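Local atomic coordinates of NigD-like protein (Bacteroides vulgatus ATCC 8482, PDB entry 3K6O), a protein that is of unknown function but, as a NigD-like protein with a signal sequence and a lipoprotein motif, is probably exported and held at the bacterial cell envelope. Residues E39-Q45 with F73-L79; I59-Y63 with F215-L220; K89-P95 with N135-M141. All blocks are in the same frame, centred on the assembly; numbering follows the deposited sequence.

In the fold
Interaction 1 pairs the first part of the long strand 75-93 with strand 40-43 in the OB domain, and interaction 3 pairs its last part with strand 133-139 in the beta sandwich, with centres about 37 Å apart. Both are parallel pairs joined by backbone bonds, with apolar packing on both faces; interaction 1 adds a Q45-R78 side-chain bond, interaction 3 an Asx turn at N139. In interaction 2, F215 and helix 217-221 pack on strand 58-66 mainly through aromatic and aliphatic side chains, without a hydrogen bond between the segments. All three are partly buried: F60 and L220 in interaction 2 are buried, whereas interactions 1 and 3 mix buried L41, I77, L93 and V137 with exposed Q45 and E140. I77 and L79 touch Y63.

Interaction 1: residues E39-Q45 with F73-L79; sequences EKLWVVQ and FAYNIRL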
loop_
_atom_site.group_PDB
_atom_site.type_symbol
_atom_site.label_atom_id
_atom_site.label_comp_id
_atom_site.label_asym_id
_atom_site.label_seq_id
_atom_site.Cartn_x
_atom_site.Cartn_y
_atom_site.Cartn_z
ATOM N N GLU A 39 5.846 8.216 12.851
ATOM C CA GLU A 39 6.989 9.098 13.037
ATOM C C GLU A 39 7.219 9.988 11.821
ATOM O O GLU A 39 7.150 9.534 10.692
ATOM C CB GLU A 39 8.253 8.306 13.309
ATOM C CG GLU A 39 8.192 7.568 14.627
ATOM C CD GLU A 39 9.488 6.859 14.927
ATOM O OE1 GLU A 39 10.099 6.297 13.983
ATOM O OE2 GLU A 39 9.910 6.915 16.094
ATOM N N LYS A 40 7.519 11.258 12.077
ATOM C CA LYS A 40 7.708 12.237 11.037
ATOM C C LYS A 40 9.194 12.423 10.831
ATOM O O LYS A 40 9.943 12.640 11.802
ATOM C CB LYS A 40 7.101 13.568 11.436
ATOM C CG LYS A 40 5.589 13.558 11.720
ATOM C CD LYS A 40 5.138 14.989 11.995
ATOM C CE LYS A 40 4.221 15.094 13.225
ATOM N NZ LYS A 40 2.937 14.294 13.045
ATOM N N LEU A 41 9.602 12.384 9.570
ATOM C CA LEU A 41 11.007 12.477 9.193
ATOM C C LEU A 41 11.267 13.773 8.454
ATOM O O LEU A 41 10.549 14.090 7.486
ATOM C CB LEU A 41 11.375 11.287 8.298
ATOM C CG LEU A 41 11.053 9.880 8.828
ATOM C CD1 LEU A 41 11.496 8.813 7.827
ATOM C CD2 LEU A 41 11.691 9.658 10.189
ATOM N N TRP A 42 12.266 14.534 8.922
ATOM C CA TRP A 42 12.708 15.694 8.219
ATOM C C TRP A 42 13.883 15.398 7.273
ATOM O O TRP A 42 14.936 14.856 7.699
ATOM C CB TRP A 42 13.113 16.792 9.203
ATOM C CG TRP A 42 13.385 18.083 8.498
ATOM C CD1 TRP A 42 14.595 18.643 8.240
ATOM C CD2 TRP A 42 12.405 18.955 7.913
ATOM N NE1 TRP A 42 14.436 19.821 7.551
ATOM C CE2 TRP A 42 13.101 20.037 7.338
ATOM C CE3 TRP A 42 11.000 18.923 7.832
ATOM C CZ2 TRP A 42 12.447 21.078 6.667
ATOM C CZ3 TRP A 42 10.342 19.958 7.164
ATOM C CH2 TRP A 42 11.067 21.021 6.596
ATOM N N VAL A 43 13.738 15.798 6.011
ATOM C CA VAL A 43 14.779 15.548 5.002
ATOM C C VAL A 43 15.877 16.613 5.036
ATOM O O VAL A 43 15.641 17.764 4.653
ATOM C CB VAL A 43 14.189 15.456 3.568
ATOM C CG1 VAL A 43 15.304 15.116 2.548
ATOM C CG2 VAL A 43 13.037 14.413 3.495
ATOM N N VAL A 44 17.075 16.246 5.499
ATOM C CA VAL A 44 18.181 17.191 5.556
ATOM C C VAL A 44 19.206 16.921 4.449
ATOM O O VAL A 44 19.999 17.780 4.168
ATOM C CB VAL A 44 18.911 17.208 6.943
ATOM C CG1 VAL A 44 17.959 17.669 8.035
ATOM C CG2 VAL A 44 19.488 15.801 7.299
ATOM N N GLN A 45 19.196 15.725 3.856
ATOM C CA GLN A 45 19.994 15.426 2.675
ATOM C C GLN A 45 19.130 14.613 1.714
ATOM O O GLN A 45 18.292 13.817 2.142
ATOM C CB GLN A 45 21.245 14.633 3.060
ATOM C CG GLN A 45 22.268 15.414 3.952
ATOM C CD GLN A 45 23.385 14.560 4.499
ATOM O OE1 GLN A 45 23.489 13.377 4.176
ATOM N NE2 GLN A 45 24.235 15.155 5.360
ATOM N N PHE A 73 9.731 16.354 14.555
ATOM C CA PHE A 73 10.263 15.360 13.627
ATOM C C PHE A 73 11.122 14.431 14.432
ATOM O O PHE A 73 12.059 14.869 15.106
ATOM C CB PHE A 73 11.042 16.030 12.472
ATOM C CG PHE A 73 10.201 16.980 11.688
ATOM C CD1 PHE A 73 9.266 16.510 10.818
ATOM C CD2 PHE A 73 10.271 18.340 11.903
ATOM C CE1 PHE A 73 8.413 17.378 10.130
ATOM C CE2 PHE A 73 9.445 19.210 11.228
ATOM C CZ PHE A 73 8.513 18.724 10.324
ATOM N N ALA A 74 10.768 13.157 14.411
ATOM C CA ALA A 74 11.484 12.162 15.180
ATOM C C ALA A 74 12.951 12.083 14.769
ATOM O O ALA A 74 13.819 11.940 15.630
ATOM C CB ALA A 74 10.811 10.781 15.005
ATOM N N TYR A 75 13.205 12.117 13.452
ATOM C CA TYR A 75 14.541 11.992 12.889
ATOM C C TYR A 75 14.766 12.923 11.703
ATOM O O TYR A 75 13.835 13.261 10.979
ATOM C CB TYR A 75 14.791 10.569 12.399
ATOM C CG TYR A 75 14.716 9.518 13.471
ATOM C CD1 TYR A 75 15.825 9.216 14.257
ATOM C CD2 TYR A 75 13.548 8.804 13.673
ATOM C CE1 TYR A 75 15.758 8.257 15.237
ATOM C CE2 TYR A 75 13.473 7.844 14.647
ATOM C CZ TYR A 75 14.580 7.570 15.422
ATOM O OH TYR A 75 14.488 6.610 16.388
ATOM N N ASN A 76 16.022 13.303 11.526
ATOM C CA ASN A 76 16.514 13.964 10.332
ATOM C C ASN A 76 17.138 12.880 9.491
ATOM O O ASN A 76 17.937 12.095 10.007
ATOM C CB ASN A 76 17.567 15.011 10.663
ATOM C CG ASN A 76 17.015 16.162 11.456
ATOM O OD1 ASN A 76 15.828 16.524 11.320
ATOM N ND2 ASN A 76 17.883 16.778 12.276
ATOM N N ILE A 77 16.766 12.820 8.211
ATOM C CA ILE A 77 17.211 11.740 7.339
ATOM C C ILE A 77 17.884 12.213 6.059
ATOM O O ILE A 77 17.759 13.375 5.663
ATOM C CB ILE A 77 16.026 10.777 6.954
ATOM C CG1 ILE A 77 15.004 11.482 6.043
ATOM C CG2 ILE A 77 15.322 10.282 8.205
ATOM C CD1 ILE A 77 14.165 10.557 5.146
ATOM N N ARG A 78 18.607 11.286 5.427
ATOM C CA ARG A 78 19.002 11.419 4.045
ATOM C C ARG A 78 18.032 10.562 3.233
ATOM O O ARG A 78 17.840 9.369 3.524
ATOM C CB ARG A 78 20.445 10.929 3.807
ATOM C CG ARG A 78 20.826 10.920 2.365
ATOM C CD ARG A 78 22.289 10.753 2.117
ATOM N NE ARG A 78 22.844 9.565 2.732
ATOM C CZ ARG A 78 23.698 9.558 3.756
ATOM N NH1 ARG A 78 24.107 10.682 4.340
ATOM N NH2 ARG A 78 24.141 8.402 4.214
ATOM N N LEU A 79 17.445 11.160 2.214
ATOM C CA LEU A 79 16.573 10.443 1.301
ATOM C C LEU A 79 17.441 9.951 0.149
ATOM O O LEU A 79 17.806 10.739 -0.710
ATOM C CB LEU A 79 15.460 11.364 0.796
ATOM C CG LEU A 79 14.498 10.780 -0.234
ATOM C CD1 LEU A 79 13.744 9.537 0.329
ATOM C CD2 LEU A 79 13.524 11.847 -0.710
HETATM O O HOH W 1 7.574 12.350 14.646
#
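W42 and N76 are paired across a parallel strand pair of the NigD-like OB domain, where strand 40-43 runs beside the start of the long strand 75-93. The backbone bonds alternate: W42 N donates to Y75 O (2.9 Å), and I77 N to W42 O. Beyond V43 the register slips by one residue in a beta bulge, at which I77 O accepts from two donors, V44 N and the longer Q45 N; the pairing then resumes with L79 N donating to Q45 O. At the other end the bond from A74 N to K40 O is weak, and a water accepts from K40 N.

Apolar contacts divide between the two faces. L41, V43, Y75 and I77 share one of them: L41 CD2 lies 3.9 Å from Y75 CB at the edge of the tyrosine ring, while L41 CB meets I77 CG2. F65 and L33 from neighbouring strands add to this side. On the other face, CG of W42 stands anti to the backbone N (chi1 -171°), which brings CE3 of the indole's benzo ring to F73. This CE3 sits 3.5 Å from F73 CZ, above one face of the phenyl ring and toward its rim. The aromatic pair is oblique, with the planes 50° apart. Y28 and Y32 each make an edge-to-face pair with F73.

Two polar side-chain contacts lie on this second face. N76 OD1 comes within 3.5 Å of W42 CB, and its ND2 is bound by E67 and E70, which fixes the amide's rotation. Farther along, the amide of Q45 and the guanidinium of R78 are nearly coplanar, and R78 NH1 donates to Q45 OE1 at 2.8 Å within the planes of both groups.

Interaction 2: residues I59-Y63 with F215-L220; sequences IFGNY and FNPLDL
F60 and L220 give up much of the surface buried here, joined by F215, as the C-terminal segment folds back against strand 58-66. F60, with CG anti to its backbone nitrogen (chi1 -172°), reaches out from the strand and puts its ring edge against the face of F215. The pair is T-shaped, the planes standing at 88°. F60 CZ comes within 3.4 Å of F215 CG, offset toward the rim of the ring it faces. W112 meets F215 as well.

L220 runs past F60 in the opposite direction. Its CD1 is 4.1 Å from F60 CD2 and 3.4 Å from F60 O, while CD2 rests 4.0 Å from N62 CB. T83 of the adjacent strand also touches L220, so the leucine lies across two strands. The polar end of N62 is taken up by N80.

D219 adds its main chain to the contact, the carbonyl carbon lying near the plane of the F60 ring at its edge. Its carboxylate has other work: OD2 accepts from N216 N at 2.8 Å, and OD1 forms a salt bridge with R121. The D219 carboxylate thus holds the backbone N of the N-cap residue, as in the return half of a capping box. This is a short C-terminal helix packed by hydrophobic side chains against what is probably the outside of the OB-fold beta barrel.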
loop_
_atom_site.group_PDB
_atom_site.type_symbol
_atom_site.label_atom_id
_atom_site.label_comp_id
_atom_site.label_asym_id
_atom_site.label_seq_id
_atom_site.Cartn_x
_atom_site.Cartn_y
_atom_site.Cartn_z
ATOM N N ILE A 59 5.236 6.879 -1.038
ATOM C CA ILE A 59 6.490 6.363 -1.599
ATOM C C ILE A 59 6.971 5.074 -0.931
ATOM O O ILE A 59 6.663 4.796 0.237
ATOM C CB ILE A 59 7.620 7.445 -1.540
ATOM C CG1 ILE A 59 8.078 7.730 -0.100
ATOM C CG2 ILE A 59 7.123 8.716 -2.187
ATOM C CD1 ILE A 59 9.299 8.674 0.002
ATOM N N PHE A 60 7.768 4.313 -1.674
ATOM C CA PHE A 60 8.544 3.199 -1.139
ATOM C C PHE A 60 9.978 3.712 -1.229
ATOM O O PHE A 60 10.531 3.909 -2.327
ATOM C CB PHE A 60 8.282 1.951 -1.993
ATOM C CG PHE A 60 8.861 0.679 -1.452
ATOM C CD1 PHE A 60 8.661 0.286 -0.140
ATOM C CD2 PHE A 60 9.558 -0.173 -2.286
ATOM C CE1 PHE A 60 9.186 -0.930 0.336
ATOM C CE2 PHE A 60 10.083 -1.376 -1.821
ATOM C CZ PHE A 60 9.889 -1.760 -0.523
ATOM N N GLY A 61 10.566 3.992 -0.074
ATOM C CA GLY A 61 11.780 4.775 -0.033
ATOM C C GLY A 61 12.961 4.124 0.634
ATOM O O GLY A 61 12.823 3.109 1.303
ATOM N N ASN A 62 14.125 4.740 0.412
ATOM C CA ASN A 62 15.399 4.341 0.965
ATOM C C ASN A 62 15.949 5.491 1.833
ATOM O O ASN A 62 16.353 6.502 1.298
ATOM C CB ASN A 62 16.364 4.026 -0.195
ATOM C CG ASN A 62 17.727 3.603 0.266
ATOM O OD1 ASN A 62 18.170 3.940 1.368
ATOM N ND2 ASN A 62 18.422 2.868 -0.585
ATOM N N TYR A 63 15.961 5.307 3.152
ATOM C CA TYR A 63 16.339 6.342 4.118
ATOM C C TYR A 63 17.561 5.948 4.909
ATOM O O TYR A 63 17.783 4.767 5.174
ATOM C CB TYR A 63 15.177 6.618 5.103
ATOM C CG TYR A 63 13.817 6.470 4.472
ATOM C CD1 TYR A 63 13.415 7.329 3.449
ATOM C CD2 TYR A 63 12.953 5.465 4.860
ATOM C CE1 TYR A 63 12.179 7.198 2.818
ATOM C CE2 TYR A 63 11.680 5.313 4.231
ATOM C CZ TYR A 63 11.323 6.188 3.206
ATOM O OH TYR A 63 10.124 6.074 2.567
ATOM N N PHE A 215 12.161 -5.252 3.909
ATOM C CA PHE A 215 12.528 -5.096 2.487
ATOM C C PHE A 215 13.988 -4.748 2.350
ATOM O O PHE A 215 14.610 -4.300 3.310
ATOM C CB PHE A 215 11.694 -3.994 1.824
ATOM C CG PHE A 215 10.224 -4.280 1.797
ATOM C CD1 PHE A 215 9.710 -5.254 0.949
ATOM C CD2 PHE A 215 9.346 -3.554 2.595
ATOM C CE1 PHE A 215 8.350 -5.518 0.922
ATOM C CE2 PHE A 215 7.996 -3.820 2.575
ATOM C CZ PHE A 215 7.497 -4.801 1.735
ATOM N N ASN A 216 14.533 -4.923 1.150
ATOM C CA ASN A 216 15.890 -4.439 0.875
ATOM C C ASN A 216 15.989 -3.654 -0.444
ATOM O O ASN A 216 14.992 -3.510 -1.148
ATOM C CB ASN A 216 16.898 -5.589 0.978
ATOM C CG ASN A 216 16.524 -6.768 0.147
ATOM O OD1 ASN A 216 16.105 -6.634 -1.011
ATOM N ND2 ASN A 216 16.696 -7.954 0.718
ATOM N N PRO A 217 17.172 -3.094 -0.755
ATOM C CA PRO A 217 17.289 -2.262 -1.956
ATOM C C PRO A 217 16.838 -2.903 -3.272
ATOM O O PRO A 217 16.289 -2.218 -4.134
ATOM C CB PRO A 217 18.785 -1.932 -1.990
ATOM C CG PRO A 217 19.139 -1.857 -0.525
ATOM C CD PRO A 217 18.394 -3.023 0.069
ATOM N N LEU A 218 17.057 -4.202 -3.433
ATOM C CA LEU A 218 16.626 -4.871 -4.652
ATOM C C LEU A 218 15.127 -4.756 -4.798
ATOM O O LEU A 218 14.625 -4.570 -5.915
ATOM C CB LEU A 218 17.063 -6.349 -4.678
ATOM C CG LEU A 218 16.812 -7.113 -5.999
ATOM C CD1 LEU A 218 17.468 -6.419 -7.219
ATOM C CD2 LEU A 218 17.307 -8.552 -5.877
ATOM N N ASP A 219 14.416 -4.821 -3.664
ATOM C CA ASP A 219 12.945 -4.748 -3.680
ATOM C C ASP A 219 12.521 -3.422 -4.285
ATOM O O ASP A 219 11.605 -3.371 -5.109
ATOM C CB ASP A 219 12.340 -4.890 -2.269
ATOM C CG ASP A 219 12.527 -6.281 -1.685
ATOM O OD1 ASP A 219 12.365 -7.275 -2.423
ATOM O OD2 ASP A 219 12.820 -6.373 -0.476
ATOM N N LEU A 220 13.203 -2.355 -3.884
ATOM C CA LEU A 220 12.941 -1.036 -4.444
ATOM C C LEU A 220 13.426 -0.935 -5.903
ATOM O O LEU A 220 12.679 -0.459 -6.762
ATOM C CB LEU A 220 13.589 0.036 -3.578
ATOM C CG LEU A 220 13.631 1.459 -4.154
ATOM C CD1 LEU A 220 12.233 1.959 -4.461
ATOM C CD2 LEU A 220 14.317 2.397 -3.188
#

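Interaction 3: residues K89-P95 with N135-M141; sequences KIIGLNP and NLVVNEM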
loop_
_atom_site.group_PDB
_atom_site.type_symbol
_atom_site.label_atom_id
_atom_site.label_comp_id
_atom_site.label_asym_id
_atom_site.label_seq_id
_atom_site.Cartn_x
_atom_site.Cartn_y
_atom_site.Cartn_z
ATOM N N LYS A 89 -8.483 4.096 -4.107
ATOM C CA LYS A 89 -9.623 4.054 -3.217
ATOM C C LYS A 89 -10.223 2.658 -3.251
ATOM O O LYS A 89 -10.190 1.998 -4.276
ATOM C CB LYS A 89 -10.712 5.004 -3.712
ATOM C CG LYS A 89 -10.364 6.483 -3.590
ATOM C CD LYS A 89 -11.198 7.270 -4.652
ATOM C CE LYS A 89 -10.878 8.759 -4.661
ATOM N NZ LYS A 89 -9.504 9.052 -5.241
ATOM N N ILE A 90 -10.840 2.266 -2.145
ATOM C CA ILE A 90 -11.797 1.156 -2.145
ATOM C C ILE A 90 -12.996 1.489 -3.059
ATOM O O ILE A 90 -13.435 2.638 -3.165
ATOM C CB ILE A 90 -12.219 0.820 -0.708
ATOM C CG1 ILE A 90 -11.006 0.224 0.029
ATOM C CG2 ILE A 90 -13.478 -0.141 -0.680
ATOM C CD1 ILE A 90 -11.205 -0.058 1.531
ATOM N N ILE A 91 -13.496 0.486 -3.761
ATOM C CA ILE A 91 -14.719 0.644 -4.538
ATOM C C ILE A 91 -15.764 -0.407 -4.147
ATOM O O ILE A 91 -15.460 -1.439 -3.555
ATOM C CB ILE A 91 -14.445 0.543 -6.065
ATOM C CG1 ILE A 91 -13.916 -0.821 -6.433
ATOM C CG2 ILE A 91 -13.459 1.647 -6.556
ATOM C CD1 ILE A 91 -13.884 -1.075 -8.021
ATOM N N GLY A 92 -16.999 -0.158 -4.570
ATOM C CA GLY A 92 -18.111 -1.090 -4.384
ATOM C C GLY A 92 -18.167 -2.074 -5.529
ATOM O O GLY A 92 -18.026 -1.686 -6.686
ATOM N N LEU A 93 -18.291 -3.357 -5.203
ATOM C CA LEU A 93 -18.495 -4.401 -6.187
ATOM C C LEU A 93 -19.978 -4.773 -6.172
ATOM O O LEU A 93 -20.505 -5.187 -5.144
ATOM C CB LEU A 93 -17.625 -5.619 -5.822
ATOM C CG LEU A 93 -17.953 -6.913 -6.533
ATOM C CD1 LEU A 93 -17.798 -6.736 -8.062
ATOM C CD2 LEU A 93 -17.122 -8.140 -5.996
ATOM N N ASN A 94 -20.654 -4.629 -7.304
ATOM C CA ASN A 94 -22.081 -4.892 -7.400
ATOM C C ASN A 94 -22.355 -5.687 -8.682
ATOM O O ASN A 94 -21.461 -5.890 -9.448
ATOM C CB ASN A 94 -22.832 -3.563 -7.323
ATOM C CG ASN A 94 -22.458 -2.618 -8.432
ATOM O OD1 ASN A 94 -22.610 -2.941 -9.613
ATOM N ND2 ASN A 94 -22.007 -1.437 -8.080
ATOM N N PRO A 95 -23.588 -6.181 -8.896
ATOM C CA PRO A 95 -23.842 -6.985 -10.100
ATOM C C PRO A 95 -23.537 -6.287 -11.421
ATOM O O PRO A 95 -23.171 -6.952 -12.391
ATOM C CB PRO A 95 -25.345 -7.261 -10.006
ATOM C CG PRO A 95 -25.602 -7.309 -8.568
ATOM C CD PRO A 95 -24.739 -6.222 -7.978
ATOM N N ASN A 135 -8.034 -4.025 -7.883
ATOM C CA ASN A 135 -8.923 -3.298 -6.973
ATOM C C ASN A 135 -9.157 -4.013 -5.619
ATOM O O ASN A 135 -9.043 -5.244 -5.488
ATOM C CB ASN A 135 -10.279 -3.089 -7.636
ATOM C CG ASN A 135 -10.259 -2.056 -8.729
ATOM O OD1 ASN A 135 -10.369 -2.379 -9.936
ATOM N ND2 ASN A 135 -10.153 -0.831 -8.346
ATOM N N LEU A 136 -9.498 -3.221 -4.633
ATOM C CA LEU A 136 -9.910 -3.683 -3.303
ATOM C C LEU A 136 -11.352 -3.275 -3.137
ATOM O O LEU A 136 -11.678 -2.084 -3.155
ATOM C CB LEU A 136 -9.083 -3.022 -2.205
ATOM C CG LEU A 136 -9.281 -3.548 -0.774
ATOM C CD1 LEU A 136 -8.901 -5.027 -0.679
ATOM C CD2 LEU A 136 -8.484 -2.708 0.207
ATOM N N VAL A 137 -12.235 -4.268 -3.052
ATOM C CA VAL A 137 -13.630 -3.995 -3.182
ATOM C C VAL A 137 -14.387 -4.422 -1.960
ATOM O O VAL A 137 -13.995 -5.355 -1.275
ATOM C CB VAL A 137 -14.171 -4.721 -4.414
ATOM C CG1 VAL A 137 -13.234 -4.463 -5.635
ATOM C CG2 VAL A 137 -14.325 -6.199 -4.101
ATOM N N VAL A 138 -15.496 -3.746 -1.706
ATOM C CA VAL A 138 -16.551 -4.257 -0.832
ATOM C C VAL A 138 -17.584 -4.996 -1.650
ATOM O O VAL A 138 -18.180 -4.421 -2.557
ATOM C CB VAL A 138 -17.245 -3.114 -0.081
ATOM C CG1 VAL A 138 -18.376 -3.649 0.918
ATOM C CG2 VAL A 138 -16.196 -2.254 0.638
ATOM N N ASN A 139 -17.795 -6.267 -1.337
ATOM C CA ASN A 139 -18.712 -7.089 -2.106
ATOM C C ASN A 139 -20.130 -6.821 -1.638
ATOM O O ASN A 139 -20.518 -7.254 -0.545
ATOM C CB ASN A 139 -18.371 -8.570 -1.920
ATOM C CG ASN A 139 -19.114 -9.482 -2.920
ATOM O OD1 ASN A 139 -20.182 -9.120 -3.352
ATOM N ND2 ASN A 139 -18.563 -10.679 -3.245
ATOM N N GLU A 140 -20.906 -6.123 -2.462
ATOM C CA GLU A 140 -22.244 -5.716 -2.093
ATOM C C GLU A 140 -23.303 -6.766 -2.456
ATOM O O GLU A 140 -24.502 -6.495 -2.302
ATOM C CB GLU A 140 -22.572 -4.363 -2.731
ATOM C CG GLU A 140 -21.612 -3.235 -2.264
ATOM C CD GLU A 140 -21.755 -1.945 -3.039
ATOM O OE1 GLU A 140 -22.487 -1.949 -4.020
ATOM O OE2 GLU A 140 -21.152 -0.912 -2.661
HETATM N N MSE A 141 -22.869 -7.944 -2.918
HETATM C CA MSE A 141 -23.761 -9.008 -3.376
HETATM C C MSE A 141 -24.000 -10.169 -2.366
HETATM O O MSE A 141 -24.799 -11.078 -2.643
HETATM C CB MSE A 141 -23.163 -9.659 -4.668
HETATM C CG MSE A 141 -23.262 -8.781 -5.920
HETATM SE SE MSE A 141 -22.503 -9.636 -7.459
HETATM C CE MSE A 141 -20.713 -8.794 -7.283
HETATM O O HOH W 2 -9.469 -0.366 -5.780
#
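Two torsions bring L93 and M141 together: CG of L93 stands anti to the backbone N (chi1 166°), and the selenomethionine bends at its third torsion (chi3 -95°), swinging CE back over the leucine. CE lies 3.4 Å from L93 CG, tighter than usual van der Waals contact, and the two side chains cross at about a right angle. M141 CG passes P95 CD at 3.6 Å.

The backbones form a parallel pair between the end of strand 75-93 and strand 133-139 of the NigD-like beta sandwich. I91 N donates to L136 O, V138 N to I91 O, L93 N to V138 O (2.9 Å) and E140 N to L93 O, so I91 and L93 bond through both their N and O. On one face I91 CG1 meets V137 CG1, and V137 CG2 touches L93 CB; M98 and I101 of helix 98-101 pack against L93 here. On the other, I90 CG2 lies 3.7 Å from V138 CG2, next to Y177. At the K89/N135 end a water donates to K89 O and accepts from N135 ND2 and L136 N.

N139 closes the strand with an Asx turn, its OD1 accepting from M141 N at 3.0 Å, while ND2 is held by E153 and CG lies near L93 CD2. A leucine in its place would probably leave M141 N and E153 without these partners and let the turn that carries the selenomethionine relax. G92 carries no side chain where E140 OE2 approaches its CA to 3.5 Å; a CB there would collide with that oxygen. The chemistry implies a join made by four backbone bonds, with apolar packing on both faces, a bridging water at the K89 end and the Asx turn where strand 133-139 ends.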